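Local atomic coordinates of acetylene hydratase (Pelobacter acetylenicus, PDB entry 2E7Z), a protein that catalyses the hydration of acetylene to acetaldehyde, a non-redox reaction carried out with a tungsten-bis(molybdopterin guanine dinucleotide) cofactor and a [4Fe-4S] cluster. Residues Cys6-Asp10 / Phe608-Tyr612; Leu84-Ala88 / Glu497-Met502; Glu593-Phe599 / Arg717-Lys723. All blocks are in the same frame, centred on the assembly; numbering follows the deposited sequence.

Contact 1: Cys6-Asp10 / Phe608-Tyr612. With MGD (2-amino-5,6-dimercapto-7-methyl-3,7,8a,9-tetrahydro-8-oxa-1,3,9,10-tetraaza-anthracen-4-one guanosine dinucleotide), chain E; SF4 (iron/sulfur cluster), chain D.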
loop_
_atom_site.group_PDB
_atom_site.type_symbol
_atom_site.label_atom_id
_atom_site.label_comp_id
_atom_site.label_asym_id
_atom_site.label_seq_id
_atom_site.Cartn_x
_atom_site.Cartn_y
_atom_site.Cartn_z
ATOM N N CYS A 6 -9.227 3.692 -14.328
ATOM C CA CYS A 6 -9.598 2.400 -13.821
ATOM C C CYS A 6 -9.142 2.311 -12.367
ATOM O O CYS A 6 -7.977 2.593 -12.067
ATOM C CB CYS A 6 -8.915 1.339 -14.661
ATOM S SG CYS A 6 -9.203 -0.325 -14.035
ATOM N N GLN A 7 -10.066 1.937 -11.482
ATOM C CA GLN A 7 -9.729 1.748 -10.068
ATOM C C GLN A 7 -9.923 0.290 -9.674
ATOM O O GLN A 7 -10.172 -0.024 -8.503
ATOM C CB GLN A 7 -10.552 2.702 -9.203
ATOM C CG GLN A 7 -10.174 4.172 -9.492
ATOM C CD GLN A 7 -11.353 5.137 -9.457
ATOM O OE1 GLN A 7 -11.944 5.389 -8.392
ATOM N NE2 GLN A 7 -11.659 5.739 -10.605
ATOM N N SER A 8 -9.786 -0.602 -10.653
ATOM C CA SER A 8 -9.796 -2.028 -10.345
ATOM C C SER A 8 -8.469 -2.474 -9.729
ATOM O O SER A 8 -8.399 -3.528 -9.110
ATOM C CB SER A 8 -10.155 -2.866 -11.575
ATOM O OG SER A 8 -11.562 -2.880 -11.797
ATOM N N CYS A 9 -7.427 -1.650 -9.862
ATOM C CA CYS A 9 -6.248 -1.762 -9.009
ATOM C C CYS A 9 -5.660 -0.359 -8.924
ATOM O O CYS A 9 -6.181 0.581 -9.539
ATOM C CB CYS A 9 -5.237 -2.833 -9.473
ATOM S SG CYS A 9 -3.946 -2.347 -10.658
ATOM N N ASP A 10 -4.581 -0.220 -8.181
ATOM C CA ASP A 10 -4.144 1.111 -7.779
ATOM C C ASP A 10 -3.175 1.846 -8.720
ATOM O O ASP A 10 -2.841 3.004 -8.471
ATOM C CB ASP A 10 -3.611 1.095 -6.340
ATOM C CG ASP A 10 -2.435 0.157 -6.134
ATOM O OD1 ASP A 10 -2.172 -0.745 -6.970
ATOM O OD2 ASP A 10 -1.791 0.315 -5.064
ATOM N N PHE A 608 -7.501 -8.542 -7.356
ATOM C CA PHE A 608 -6.728 -7.450 -6.781
ATOM C C PHE A 608 -6.874 -7.576 -5.280
ATOM O O PHE A 608 -7.963 -7.401 -4.768
ATOM C CB PHE A 608 -7.210 -6.063 -7.265
ATOM C CG PHE A 608 -6.592 -4.916 -6.509
ATOM C CD1 PHE A 608 -5.226 -4.637 -6.606
ATOM C CD2 PHE A 608 -7.378 -4.125 -5.671
ATOM C CE1 PHE A 608 -4.651 -3.569 -5.893
ATOM C CE2 PHE A 608 -6.806 -3.061 -4.949
ATOM C CZ PHE A 608 -5.444 -2.799 -5.060
ATOM N N GLN A 609 -5.791 -7.901 -4.576
ATOM C CA GLN A 609 -5.873 -8.073 -3.126
ATOM C C GLN A 609 -6.974 -9.069 -2.810
ATOM O O GLN A 609 -6.943 -10.141 -3.393
ATOM C CB GLN A 609 -6.051 -6.722 -2.404
ATOM C CG GLN A 609 -4.984 -5.697 -2.813
ATOM C CD GLN A 609 -3.602 -6.011 -2.251
ATOM O OE1 GLN A 609 -3.456 -6.740 -1.276
ATOM N NE2 GLN A 609 -2.586 -5.425 -2.851
ATOM N N SER A 610 -7.951 -8.754 -1.960
ATOM C CA SER A 610 -9.034 -9.697 -1.686
ATOM C C SER A 610 -10.249 -9.535 -2.590
ATOM O O SER A 610 -11.292 -10.097 -2.274
ATOM C CB SER A 610 -9.447 -9.626 -0.210
ATOM O OG SER A 610 -10.223 -8.460 0.070
ATOM N N CYS A 611 -10.094 -8.768 -3.673
ATOM C CA CYS A 611 -11.226 -8.374 -4.527
ATOM C C CYS A 611 -11.380 -9.283 -5.728
ATOM O O CYS A 611 -10.403 -9.795 -6.284
ATOM C CB CYS A 611 -11.046 -6.961 -5.070
ATOM S SG CYS A 611 -10.736 -5.698 -3.783
ATOM N N TYR A 612 -12.631 -9.386 -6.169
ATOM C CA TYR A 612 -13.055 -10.063 -7.420
ATOM C C TYR A 612 -13.063 -11.582 -7.306
ATOM O O TYR A 612 -13.026 -12.294 -8.331
ATOM C CB TYR A 612 -12.291 -9.594 -8.696
ATOM C CG TYR A 612 -11.952 -8.140 -8.667
ATOM C CD1 TYR A 612 -12.869 -7.204 -8.174
ATOM C CD2 TYR A 612 -10.693 -7.703 -9.073
ATOM C CE1 TYR A 612 -12.521 -5.844 -8.088
ATOM C CE2 TYR A 612 -10.337 -6.377 -9.000
ATOM C CZ TYR A 612 -11.242 -5.446 -8.483
ATOM O OH TYR A 612 -10.862 -4.122 -8.367
HETATM P PB MGD E . -8.427 -5.338 0.516
HETATM O O1B MGD E . -7.903 -5.705 1.882
HETATM O O2B MGD E . -8.724 -6.402 -0.476
HETATM O O3B MGD E . -7.438 -4.322 -0.234
HETATM O O3A MGD E . -5.441 -3.188 0.784
HETATM P PA MGD E . -6.895 -2.863 0.166
HETATM O O1A MGD E . -6.797 -2.122 -1.134
HETATM O O2A MGD E . -7.689 -2.287 1.299
HETATM O "O5'" MGD E . -9.760 -4.471 0.779
HETATM C "C5'" MGD E . -10.258 -3.639 -0.255
HETATM C "C4'" MGD E . -11.763 -3.602 -0.081
HETATM O "O4'" MGD E . -12.259 -2.538 -0.908
HETATM C "C3'" MGD E . -12.473 -4.842 -0.615
HETATM O "O3'" MGD E . -13.274 -5.407 0.437
HETATM C "C2'" MGD E . -13.335 -4.374 -1.806
HETATM O "O2'" MGD E . -14.601 -5.042 -1.982
HETATM C "C1'" MGD E . -13.539 -2.925 -1.457
HETATM N N9 MGD E . -13.746 -2.002 -2.583
HETATM C C8 MGD E . -13.132 -2.019 -3.792
HETATM N N7 MGD E . -13.498 -0.958 -4.529
HETATM C C5 MGD E . -14.306 -0.205 -3.750
HETATM C C6 MGD E . -15.040 1.041 -3.882
HETATM O O6 MGD E . -14.989 1.716 -4.932
HETATM N N1 MGD E . -15.734 1.439 -2.804
HETATM C C2 MGD E . -15.877 0.743 -1.681
HETATM N N2 MGD E . -16.617 1.270 -0.663
HETATM N N3 MGD E . -15.241 -0.410 -1.494
HETATM C C4 MGD E . -14.462 -0.894 -2.483
HETATM C C10 MGD E . -4.343 -3.302 -0.122
HETATM C C11 MGD E . -3.082 -3.237 0.713
HETATM O O11 MGD E . -3.076 -4.430 1.494
HETATM C C12 MGD E . -1.869 -3.169 -0.182
HETATM S S12 MGD E . -1.816 -1.952 -1.382
HETATM C C13 MGD E . -0.831 -4.003 -0.003
HETATM S S13 MGD E . 0.497 -4.040 -1.069
HETATM C C14 MGD E . -0.760 -4.981 1.129
HETATM N N15 MGD E . -0.900 -6.357 0.676
HETATM C C16 MGD E . -0.956 -7.269 1.689
HETATM C C17 MGD E . -0.441 -8.642 1.595
HETATM O O17 MGD E . 0.104 -9.045 0.544
HETATM N N18 MGD E . -0.568 -9.434 2.679
HETATM C C19 MGD E . -1.142 -9.025 3.838
HETATM N N19 MGD E . -1.246 -9.869 4.886
HETATM N N20 MGD E . -1.653 -7.795 3.977
HETATM C C21 MGD E . -1.575 -6.908 2.977
HETATM N N22 MGD E . -2.061 -5.676 3.148
HETATM C C23 MGD E . -1.838 -4.634 2.168
HETATM FE FE1 SF4 D . -5.623 -3.382 -14.924
HETATM FE FE2 SF4 D . -7.108 -1.280 -14.145
HETATM FE FE3 SF4 D . -4.589 -0.899 -15.059
HETATM FE FE4 SF4 D . -4.995 -2.016 -12.657
HETATM S S1 SF4 D . -5.539 0.104 -13.203
HETATM S S2 SF4 D . -3.490 -2.738 -14.275
HETATM S S3 SF4 D . -6.933 -3.229 -13.013
HETATM S S4 SF4 D . -6.360 -1.734 -16.286
#

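Contact 2: Leu84-Ala88 / Glu497-Met502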
loop_
_atom_site.group_PDB
_atom_site.type_symbol
_atom_site.label_atom_id
_atom_site.label_comp_id
_atom_site.label_asym_id
_atom_site.label_seq_id
_atom_site.Cartn_x
_atom_site.Cartn_y
_atom_site.Cartn_z
ATOM N N LEU A 84 -27.599 5.995 9.209
ATOM C CA LEU A 84 -26.773 7.098 9.672
ATOM C C LEU A 84 -27.244 7.604 11.041
ATOM O O LEU A 84 -26.423 7.944 11.894
ATOM C CB LEU A 84 -26.791 8.216 8.630
ATOM C CG LEU A 84 -26.100 7.903 7.301
ATOM C CD1 LEU A 84 -26.777 8.673 6.152
ATOM C CD2 LEU A 84 -24.641 8.226 7.396
ATOM N N ASP A 85 -28.564 7.665 11.248
ATOM C CA ASP A 85 -29.075 8.085 12.547
ATOM C C ASP A 85 -28.573 7.145 13.646
ATOM O O ASP A 85 -28.099 7.595 14.693
ATOM C CB ASP A 85 -30.599 8.059 12.566
ATOM C CG ASP A 85 -31.231 9.257 11.855
ATOM O OD1 ASP A 85 -30.500 10.190 11.421
ATOM O OD2 ASP A 85 -32.478 9.248 11.750
ATOM N N GLU A 86 -28.659 5.840 13.386
ATOM C CA GLU A 86 -28.267 4.856 14.394
ATOM C C GLU A 86 -26.763 4.828 14.619
ATOM O O GLU A 86 -26.306 4.711 15.747
ATOM C CB GLU A 86 -28.783 3.465 14.025
ATOM C CG GLU A 86 -30.314 3.413 14.094
ATOM C CD GLU A 86 -30.910 2.046 13.773
ATOM O OE1 GLU A 86 -30.151 1.060 13.652
ATOM O OE2 GLU A 86 -32.157 1.946 13.626
ATOM N N ILE A 87 -26.009 4.930 13.531
ATOM C CA ILE A 87 -24.550 4.972 13.632
ATOM C C ILE A 87 -24.126 6.173 14.482
ATOM O O ILE A 87 -23.311 6.045 15.415
ATOM C CB ILE A 87 -23.918 4.962 12.234
ATOM C CG1 ILE A 87 -24.082 3.578 11.599
ATOM C CG2 ILE A 87 -22.441 5.313 12.302
ATOM C CD1 ILE A 87 -23.858 3.572 10.078
ATOM N N ALA A 88 -24.711 7.354 14.208
ATOM C CA ALA A 88 -24.362 8.562 14.953
ATOM C C ALA A 88 -24.747 8.438 16.432
ATOM O O ALA A 88 -23.970 8.790 17.330
ATOM C CB ALA A 88 -25.025 9.789 14.328
ATOM N N GLU A 497 -22.910 13.116 5.908
ATOM C CA GLU A 497 -24.140 12.787 6.633
ATOM C C GLU A 497 -23.830 12.458 8.095
ATOM O O GLU A 497 -24.563 12.846 9.006
ATOM C CB GLU A 497 -24.864 11.618 5.964
ATOM C CG GLU A 497 -25.479 11.973 4.623
ATOM C CD GLU A 497 -26.678 12.885 4.743
ATOM O OE1 GLU A 497 -27.458 12.741 5.705
ATOM O OE2 GLU A 497 -26.853 13.730 3.845
ATOM N N LEU A 498 -22.734 11.755 8.336
ATOM C CA LEU A 498 -22.340 11.480 9.710
ATOM C C LEU A 498 -21.871 12.755 10.418
ATOM O O LEU A 498 -22.248 12.995 11.558
ATOM C CB LEU A 498 -21.267 10.375 9.747
ATOM C CG LEU A 498 -20.841 9.868 11.118
ATOM C CD1 LEU A 498 -22.013 9.401 12.000
ATOM C CD2 LEU A 498 -19.861 8.722 10.915
ATOM N N ALA A 499 -21.057 13.568 9.743
ATOM C CA ALA A 499 -20.551 14.816 10.319
ATOM C C ALA A 499 -21.696 15.704 10.762
ATOM O O ALA A 499 -21.659 16.268 11.852
ATOM C CB ALA A 499 -19.704 15.527 9.306
ATOM N N VAL A 500 -22.722 15.845 9.928
ATOM C CA VAL A 500 -23.871 16.670 10.305
ATOM C C VAL A 500 -24.507 16.160 11.602
ATOM O O VAL A 500 -24.761 16.939 12.531
ATOM C CB VAL A 500 -24.892 16.760 9.151
ATOM C CG1 VAL A 500 -26.206 17.403 9.616
ATOM C CG2 VAL A 500 -24.292 17.520 7.951
ATOM N N ARG A 501 -24.700 14.848 11.696
ATOM C CA ARG A 501 -25.315 14.258 12.891
ATOM C C ARG A 501 -24.451 14.356 14.132
ATOM O O ARG A 501 -24.963 14.324 15.245
ATOM C CB ARG A 501 -25.713 12.807 12.629
ATOM C CG ARG A 501 -26.842 12.660 11.611
ATOM C CD ARG A 501 -26.920 11.221 11.106
ATOM N NE ARG A 501 -28.119 10.931 10.326
ATOM C CZ ARG A 501 -28.296 11.279 9.052
ATOM N NH1 ARG A 501 -27.342 11.948 8.377
ATOM N NH2 ARG A 501 -29.425 10.945 8.451
ATOM N N MET A 502 -23.148 14.463 13.939
ATOM C CA MET A 502 -22.206 14.618 15.046
ATOM C C MET A 502 -22.012 16.078 15.445
ATOM O O MET A 502 -21.183 16.370 16.304
ATOM C CB MET A 502 -20.843 13.968 14.694
ATOM C CG MET A 502 -20.939 12.438 14.400
ATOM S SD MET A 502 -21.690 11.449 15.728
ATOM C CE MET A 502 -20.368 11.489 16.977
#

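Contact 3: Glu593-Phe599 / Arg717-Lys723. With MGD (2-amino-5,6-dimercapto-7-methyl-3,7,8a,9-tetrahydro-8-oxa-1,3,9,10-tetraaza-anthracen-4-one guanosine dinucleotide), chain F.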
loop_
_atom_site.group_PDB
_atom_site.type_symbol
_atom_site.label_atom_id
_atom_site.label_comp_id
_atom_site.label_asym_id
_atom_site.label_seq_id
_atom_site.Cartn_x
_atom_site.Cartn_y
_atom_site.Cartn_z
ATOM N N GLU A 593 12.182 -28.316 11.746
ATOM C CA GLU A 593 10.758 -28.576 11.792
ATOM C C GLU A 593 10.015 -27.764 10.736
ATOM O O GLU A 593 9.012 -28.234 10.180
ATOM C CB GLU A 593 10.169 -28.262 13.178
ATOM C CG GLU A 593 8.654 -28.535 13.245
ATOM C CD GLU A 593 8.030 -28.308 14.603
ATOM O OE1 GLU A 593 8.772 -28.144 15.590
ATOM O OE2 GLU A 593 6.779 -28.298 14.671
ATOM N N TYR A 594 10.516 -26.549 10.498
ATOM C CA TYR A 594 9.924 -25.606 9.544
ATOM C C TYR A 594 10.989 -25.302 8.492
ATOM O O TYR A 594 11.704 -24.313 8.607
ATOM C CB TYR A 594 9.533 -24.307 10.253
ATOM C CG TYR A 594 8.495 -24.436 11.337
ATOM C CD1 TYR A 594 8.868 -24.691 12.654
ATOM C CD2 TYR A 594 7.142 -24.264 11.053
ATOM C CE1 TYR A 594 7.903 -24.767 13.682
ATOM C CE2 TYR A 594 6.176 -24.358 12.059
ATOM C CZ TYR A 594 6.567 -24.611 13.367
ATOM O OH TYR A 594 5.603 -24.681 14.365
ATOM N N PRO A 595 11.135 -26.190 7.494
ATOM C CA PRO A 595 12.283 -26.111 6.585
ATOM C C PRO A 595 12.192 -25.066 5.473
ATOM O O PRO A 595 13.202 -24.811 4.791
ATOM C CB PRO A 595 12.349 -27.520 5.985
ATOM C CG PRO A 595 10.984 -28.044 6.060
ATOM C CD PRO A 595 10.264 -27.339 7.196
ATOM N N LEU A 596 11.006 -24.476 5.287
ATOM C CA LEU A 596 10.760 -23.591 4.134
ATOM C C LEU A 596 10.815 -22.128 4.523
ATOM O O LEU A 596 10.249 -21.763 5.532
ATOM C CB LEU A 596 9.397 -23.883 3.515
ATOM C CG LEU A 596 9.113 -25.330 3.098
ATOM C CD1 LEU A 596 7.629 -25.557 2.859
ATOM C CD2 LEU A 596 9.926 -25.715 1.853
ATOM N N ILE A 597 11.494 -21.300 3.731
ATOM C CA ILE A 597 11.434 -19.842 3.902
ATOM C C ILE A 597 10.164 -19.316 3.221
ATOM O O ILE A 597 9.894 -19.643 2.067
ATOM C CB ILE A 597 12.733 -19.152 3.372
ATOM C CG1 ILE A 597 13.890 -19.357 4.379
ATOM C CG2 ILE A 597 12.515 -17.678 3.053
ATOM C CD1 ILE A 597 13.761 -18.591 5.706
ATOM N N LEU A 598 9.380 -18.520 3.955
ATOM C CA LEU A 598 8.092 -18.042 3.469
ATOM C C LEU A 598 8.147 -16.751 2.681
ATOM O O LEU A 598 8.827 -15.805 3.056
ATOM C CB LEU A 598 7.163 -17.793 4.662
ATOM C CG LEU A 598 5.709 -17.392 4.359
ATOM C CD1 LEU A 598 4.945 -18.605 3.860
ATOM C CD2 LEU A 598 5.068 -16.813 5.620
ATOM N N PHE A 599 7.363 -16.745 1.607
ATOM C CA PHE A 599 7.035 -15.547 0.846
ATOM C C PHE A 599 5.498 -15.449 0.783
ATOM O O PHE A 599 4.864 -16.278 0.156
ATOM C CB PHE A 599 7.679 -15.688 -0.560
ATOM C CG PHE A 599 7.029 -14.855 -1.637
ATOM C CD1 PHE A 599 6.553 -13.575 -1.364
ATOM C CD2 PHE A 599 6.961 -15.334 -2.956
ATOM C CE1 PHE A 599 5.958 -12.811 -2.347
ATOM C CE2 PHE A 599 6.356 -14.566 -3.953
ATOM C CZ PHE A 599 5.864 -13.297 -3.636
ATOM N N ARG A 717 8.071 -11.218 3.675
ATOM C CA ARG A 717 8.836 -11.608 2.500
ATOM C C ARG A 717 10.217 -12.046 2.961
ATOM O O ARG A 717 11.095 -11.224 3.228
ATOM C CB ARG A 717 8.883 -10.443 1.505
ATOM C CG ARG A 717 7.541 -10.191 0.856
ATOM C CD ARG A 717 7.567 -9.018 -0.121
ATOM N NE ARG A 717 6.206 -8.830 -0.618
ATOM C CZ ARG A 717 5.782 -9.022 -1.868
ATOM N NH1 ARG A 717 6.625 -9.306 -2.871
ATOM N NH2 ARG A 717 4.495 -8.909 -2.122
ATOM N N GLY A 718 10.367 -13.365 3.078
ATOM C CA GLY A 718 11.520 -13.970 3.733
ATOM C C GLY A 718 11.363 -13.837 5.238
ATOM O O GLY A 718 10.367 -13.295 5.718
ATOM N N GLY A 719 12.335 -14.343 5.981
ATOM C CA GLY A 719 12.449 -14.030 7.405
ATOM C C GLY A 719 11.514 -14.785 8.314
ATOM O O GLY A 719 11.474 -14.531 9.518
ATOM N N ILE A 720 10.796 -15.729 7.728
ATOM C CA ILE A 720 9.835 -16.574 8.446
ATOM C C ILE A 720 10.015 -17.991 7.922
ATOM O O ILE A 720 10.159 -18.189 6.719
ATOM C CB ILE A 720 8.364 -16.138 8.183
ATOM C CG1 ILE A 720 8.050 -14.771 8.798
ATOM C CG2 ILE A 720 7.371 -17.160 8.714
ATOM C CD1 ILE A 720 6.679 -14.262 8.283
ATOM N N LEU A 721 9.991 -18.969 8.821
ATOM C CA LEU A 721 10.054 -20.367 8.442
ATOM C C LEU A 721 8.661 -20.984 8.445
ATOM O O LEU A 721 7.761 -20.582 9.224
ATOM C CB LEU A 721 11.007 -21.125 9.377
ATOM C CG LEU A 721 12.485 -20.712 9.289
ATOM C CD1 LEU A 721 13.238 -21.112 10.559
ATOM C CD2 LEU A 721 13.155 -21.281 8.027
ATOM N N ALA A 722 8.485 -21.960 7.565
ATOM C CA ALA A 722 7.216 -22.657 7.392
ATOM C C ALA A 722 7.404 -24.151 7.123
ATOM O O ALA A 722 8.462 -24.591 6.640
ATOM C CB ALA A 722 6.411 -22.023 6.270
ATOM N N LYS A 723 6.355 -24.910 7.423
ATOM C CA LYS A 723 6.270 -26.306 7.004
ATOM C C LYS A 723 5.030 -26.494 6.142
ATOM O O LYS A 723 4.065 -25.717 6.241
ATOM C CB LYS A 723 6.205 -27.249 8.208
ATOM C CG LYS A 723 4.977 -27.042 9.097
ATOM C CD LYS A 723 4.832 -28.130 10.153
ATOM C CE LYS A 723 5.663 -27.830 11.358
ATOM N NZ LYS A 723 5.199 -28.577 12.579
HETATM P PB MGD F . 3.972 -9.826 -6.159
HETATM O O1B MGD F . 3.283 -10.209 -7.443
HETATM O O2B MGD F . 3.311 -10.183 -4.859
HETATM O O3B MGD F . 4.232 -8.239 -6.120
HETATM O O3A MGD F . 3.510 -6.123 -7.209
HETATM P PA MGD F . 4.659 -7.233 -7.295
HETATM O O1A MGD F . 5.938 -6.604 -6.802
HETATM O O2A MGD F . 4.625 -7.828 -8.691
HETATM O "O5'" MGD F . 5.449 -10.468 -6.171
HETATM C "C5'" MGD F . 6.232 -10.222 -7.324
HETATM C "C4'" MGD F . 7.609 -10.832 -7.139
HETATM O "O4'" MGD F . 8.182 -10.380 -5.907
HETATM C "C3'" MGD F . 7.536 -12.355 -7.071
HETATM O "O3'" MGD F . 8.131 -12.903 -8.248
HETATM C "C2'" MGD F . 8.322 -12.723 -5.832
HETATM O "O2'" MGD F . 9.239 -13.800 -6.016
HETATM C "C1'" MGD F . 9.063 -11.424 -5.539
HETATM N N9 MGD F . 9.539 -11.318 -4.146
HETATM C C8 MGD F . 8.946 -11.775 -3.027
HETATM N N7 MGD F . 9.674 -11.492 -1.916
HETATM C C5 MGD F . 10.788 -10.853 -2.349
HETATM C C6 MGD F . 11.996 -10.266 -1.730
HETATM O O6 MGD F . 12.185 -10.345 -0.497
HETATM N N1 MGD F . 12.889 -9.671 -2.536
HETATM C C2 MGD F . 12.734 -9.583 -3.873
HETATM N N2 MGD F . 13.683 -8.952 -4.606
HETATM N N3 MGD F . 11.644 -10.098 -4.508
HETATM C C4 MGD F . 10.680 -10.724 -3.809
HETATM C C10 MGD F . 2.926 -5.633 -6.004
HETATM C C11 MGD F . 1.797 -4.736 -6.505
HETATM O O11 MGD F . 0.997 -5.470 -7.446
HETATM C C12 MGD F . 0.938 -4.169 -5.394
HETATM S S12 MGD F . 1.626 -3.752 -3.902
HETATM C C13 MGD F . -0.382 -3.981 -5.563
HETATM S S13 MGD F . -1.356 -3.188 -4.411
HETATM C C14 MGD F . -1.083 -4.499 -6.776
HETATM N N15 MGD F . -1.740 -5.766 -6.481
HETATM C C16 MGD F . -2.185 -6.497 -7.527
HETATM C C17 MGD F . -3.190 -7.575 -7.401
HETATM O O17 MGD F . -3.679 -7.876 -6.288
HETATM N N18 MGD F . -3.549 -8.231 -8.520
HETATM C C19 MGD F . -3.027 -7.952 -9.734
HETATM N N19 MGD F . -3.457 -8.656 -10.802
HETATM N N20 MGD F . -2.095 -6.983 -9.925
HETATM C C21 MGD F . -1.651 -6.252 -8.882
HETATM N N22 MGD F . -0.721 -5.300 -9.066
HETATM C C23 MGD F . -0.082 -4.674 -7.927
HETATM O O HOH W 1 3.646 -26.658 14.309
#

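Contact 1: Cys6-Asp10 / Phe608-Tyr612
Phe608, Ser8 and Tyr612 bury 65, 51 and 41 Å² of the 209 Å² that two loops share here. Phe608 presents the face of its ring to the backbone of Cys9: Cys9 CA lies 3.9 Å from the ring centroid and 10° off the ring normal, which identifies a CH-pi contact, and Cys9 CB comes within 3.4 Å of Phe608 CD1. The closest CA pair across the segments, Cys9 with Phe608 at 6.1 Å, belongs to this same CH-pi contact. Ser8 O accepts a hydrogen bond from Tyr612 OH at 2.6 Å and also lies 3.4 Å from Phe608 CB. The Ser8 hydroxyl turns elsewhere, to Trp459. Ser8 O lies near the plane of the Tyr612 ring, and Tyr612 OH is 3.5 Å from Ser8 CB.

Segment 6-10 holds the cluster: Cys6 SG binds FE2 and Cys9 SG binds FE4, both at 2.3 Å. Segment 608-612 contacts both dinucleotides. Its type II' turn from Phe608 to Cys611, closed by Cys611 N to Phe608 O at 2.8 Å, brings Ser610 N (2.9 Å) and Ser610 OG (2.6 Å) onto O2B of one MGD, while Gln609 N is hydrogen-bonded to O17 of the other. Asp10, the active-site residue, has OD1 3.9 Å from Phe608 CE1 and hydrogen-bonded to Trp176; its side chain is about 4 Å from the tungsten. This is the active-site interior of a DMSO reductase family enzyme, where the N-terminal cysteine loop that ligates the [4Fe-4S] cluster meets a loop of the dinucleotide-binding region.

Contact 2: Leu84-Ala88 / Glu497-Met502
Charged contacts centre on Arg501. Its NE donates to Asp85 OD1 at 2.7 Å with a 156° angle, a salt bridge, while Arg501 NH2 makes only a weak bond to the same OD1 at 3.2 Å and 130°. Arg501 NH1 turns back along its own helix, in a salt bridge to Glu497 OE1 at 2.8 Å and a hydrogen bond to the backbone Glu497 O at 3.0 Å, so that Asp85, Arg501 and Glu497 form one network, which Asp81 extends.

Van der Waals packing lies beside it. Leu84 CB sits over a face of the guanidinium, 3.4 Å from Arg501 CZ; Leu84 CD1 reaches Glu497 CB at 3.5 Å, and Ala88 CB meets Arg501 CB at 3.5 Å.

Apolar contacts join Leu498 CD1 to Ala88 CB (3.8 Å) and Ile87 CG2 (4.1 Å), and Ala88 CB to Met502 SD (4.0 Å).

The short helical segments cross at -53° with their axes 9.5 Å apart. Helices 80-98 and 491-501 pack here with helix 118-126, whose Phe122 touches Leu498 and Met502, and Ile87 rests on strand 452-455 of the seven-stranded mixed sheet.

Contact 3: Glu593-Phe599 / Arg717-Lys723
The Tyr594 ring presents a face to the end of Lys723: Lys723 CE is 3.9 Å from the ring centroid, 24° off the normal (CH-pi), and NZ is 4.7 Å away at 28°, an off-centre cation-pi contact. Lys723 NZ also forms a salt bridge with Glu593 OE2 at 2.6 Å, and water 1 lies 3.0 Å from Lys723 NZ and 2.8 Å from Tyr594 OH.

Strands 596-600 and 720-726 are antiparallel neighbours in the mixed sheet of the dinucleotide-binding region, of the double-psi beta-barrel clan. Leu596 N to Ala722 O (2.9 Å), Ala722 N to Leu596 O (2.7 Å) and Leu598 N to Ile720 O (2.9 Å) pair them. Between Ile597-Leu721 and Phe599-Arg717 the register shifts by two, a beta bulge, where the chain turns a corner at Gly718 and Gly719.

Phe599 CE1 is 3.6 Å from Arg717 NH1 and 3.2 Å from MGD C8; Arg717 NH2 donates to MGD O2B at 3.2 Å. This chemistry is consistent with the paired strands holding Phe599 against the guanine and Arg717 against the phosphate.

Along the chain, contact 2 is nested inside the long loop closed by contact 1, contacts 1 and 3 interleave, and contact 3 opens only after contact 2 has closed. Contacts 1 and 3 are 28 Å apart between centres, yet their nearest atoms are about 8 Å apart. Strand 596-600 of contact 3 runs on into the loop that holds 608-612, so one C-terminal region serves both MGD molecules: contact 1 touches both, contact 3 one of them, at its guanine and phosphate. Contact 2 lies apart, its centre 29 Å from that of contact 1 and 47 Å from that of contact 3, joining helices distant in sequence on the periphery.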